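Local coordinates for recombination protein recR (PDB 1VDD) that takes part in recombinational DNA repair, binding DNA and zinc and assembling into a ring-shaped architecture, and may act together with RecF and RecO, at the interface of chains A and B. Coordinates in Å, arbitrary orientation; residue numbers count along the deposited sequence, not the author numbering. Chains: chain A/B, Recombination protein recR.

The interface of chains A and B. Residues chain A 83, 94, 100, 138, 166-168; chain B 189-190, 193.
B:Arg193, just after the C-terminal helix 183-191 that chain B swings across to its RecR partner, packs against the Toprim domain of chain A, over strands 136-139 and 164-167, where it meets A:Ile138, A:Ser166 and the backbone of A:Arg167 and A:Ile168. Its CB faces the carbonyl O of A:Arg167, and CB of B:Arg193 also lies 3.9 Å from CA of A:Ile168. With chi1 at 76° CG sits between its own backbone N and carbonyl carbon, and from there the chain runs extended to NE. CG passes CB of A:Ser166, and CD lies 3.8 Å from the hydroxyl OG of that serine, a van der Waals approach of carbon to oxygen. The arginine side chain crosses that of A:Ile138 at about a right angle, NE lying near both CG1 and CD1. At the tip, the methyl CD1 of A:Ile138 rests over one face of the guanidinium, 3.5 Å above its plane and towards the rim, nearest NH1. The same NH1 turns back to its own chain in a weak hydrogen bond to O of B:Leu190 (3.1 Å). An alanine here would probably strip the cover from CD1 and CG1 of A:Ile138 and remove the weak bond to O of B:Leu190.

Beside the arginine, B:Leu190 projects from the helix into an apolar pocket of chain A and forks at CG. Branch CD2 meets CG2 of A:Ile138 at 3.6 Å and also touches its CD1, while CD1 of the leucine reaches CB of A:Tyr100 at 3.7 Å. A:Leu94 and the sulphur of A:Cys83 border this pocket more loosely. The two-fold repeats the arrangement with the chains exchanged.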
# COMPACT_ATOMS: atom_id res chain seq x y z
N CYS A 83 -16.16 -15.72 -27.68
CA CYS A 83 -15.22 -14.86 -26.98
C CYS A 83 -14.14 -15.73 -26.35
O CYS A 83 -14.36 -16.37 -25.33
CB CYS A 83 -15.96 -14.08 -25.90
SG CYS A 83 -15.07 -12.71 -25.19
N LEU A 94 -16.43 -10.83 -17.85
CA LEU A 94 -17.08 -10.37 -19.08
C LEU A 94 -18.57 -10.70 -19.07
O LEU A 94 -19.29 -10.31 -20.00
CB LEU A 94 -16.44 -11.00 -20.32
CG LEU A 94 -14.96 -10.68 -20.56
CD1 LEU A 94 -14.50 -11.32 -21.86
CD2 LEU A 94 -14.76 -9.17 -20.60
N TYR A 100 -22.59 -8.63 -23.04
CA TYR A 100 -22.22 -9.72 -23.94
C TYR A 100 -23.04 -10.98 -23.67
O TYR A 100 -22.97 -11.55 -22.59
CB TYR A 100 -20.73 -10.04 -23.80
CG TYR A 100 -20.28 -11.20 -24.66
CD1 TYR A 100 -20.14 -11.07 -26.03
CD2 TYR A 100 -20.06 -12.46 -24.09
CE1 TYR A 100 -19.79 -12.15 -26.83
CE2 TYR A 100 -19.72 -13.55 -24.88
CZ TYR A 100 -19.58 -13.39 -26.25
OH TYR A 100 -19.26 -14.47 -27.03
N ILE A 138 -14.09 -13.10 -30.93
CA ILE A 138 -13.55 -11.98 -30.18
C ILE A 138 -12.40 -12.53 -29.37
O ILE A 138 -12.57 -13.49 -28.62
CB ILE A 138 -14.59 -11.40 -29.22
CG1 ILE A 138 -15.80 -10.89 -30.00
CG2 ILE A 138 -13.97 -10.31 -28.39
CD1 ILE A 138 -17.00 -10.53 -29.14
N SER A 166 -11.79 -10.50 -34.03
CA SER A 166 -11.64 -9.20 -33.42
C SER A 166 -10.90 -9.35 -32.11
O SER A 166 -10.86 -10.43 -31.53
CB SER A 166 -13.02 -8.57 -33.17
OG SER A 166 -13.84 -9.41 -32.37
N ARG A 167 -10.30 -8.26 -31.65
CA ARG A 167 -9.55 -8.22 -30.40
C ARG A 167 -10.18 -7.10 -29.56
O ARG A 167 -10.65 -6.09 -30.11
CB ARG A 167 -8.09 -7.90 -30.69
CG ARG A 167 -7.20 -7.84 -29.47
CD ARG A 167 -6.88 -9.22 -28.95
NE ARG A 167 -5.70 -9.20 -28.09
CZ ARG A 167 -5.72 -9.46 -26.79
NH1 ARG A 167 -6.85 -9.77 -26.17
NH2 ARG A 167 -4.58 -9.43 -26.11
N ILE A 168 -10.22 -7.27 -28.24
CA ILE A 168 -10.83 -6.26 -27.38
C ILE A 168 -9.96 -5.01 -27.44
O ILE A 168 -8.78 -5.08 -27.74
CB ILE A 168 -11.00 -6.76 -25.92
CG1 ILE A 168 -9.66 -7.22 -25.34
CG2 ILE A 168 -11.97 -7.91 -25.88
CD1 ILE A 168 -9.78 -7.74 -23.93
N ALA B 189 -14.55 -2.32 -23.48
CA ALA B 189 -13.46 -2.96 -24.18
C ALA B 189 -14.05 -3.86 -25.25
O ALA B 189 -13.57 -3.87 -26.38
CB ALA B 189 -12.63 -3.78 -23.21
N LEU B 190 -15.09 -4.61 -24.88
CA LEU B 190 -15.77 -5.53 -25.80
C LEU B 190 -16.54 -4.80 -26.91
O LEU B 190 -16.50 -5.19 -28.07
CB LEU B 190 -16.74 -6.43 -25.03
CG LEU B 190 -16.33 -7.89 -24.82
CD1 LEU B 190 -17.38 -8.59 -23.96
CD2 LEU B 190 -16.16 -8.60 -26.16
N ARG B 193 -14.23 -3.23 -29.44
CA ARG B 193 -13.29 -4.18 -30.01
C ARG B 193 -13.08 -3.91 -31.50
O ARG B 193 -14.04 -3.75 -32.26
CB ARG B 193 -13.80 -5.61 -29.82
CG ARG B 193 -14.91 -5.98 -30.78
CD ARG B 193 -15.85 -6.99 -30.19
NE ARG B 193 -16.99 -7.21 -31.06
CZ ARG B 193 -18.25 -7.32 -30.64
NH1 ARG B 193 -18.53 -7.23 -29.35
NH2 ARG B 193 -19.22 -7.53 -31.53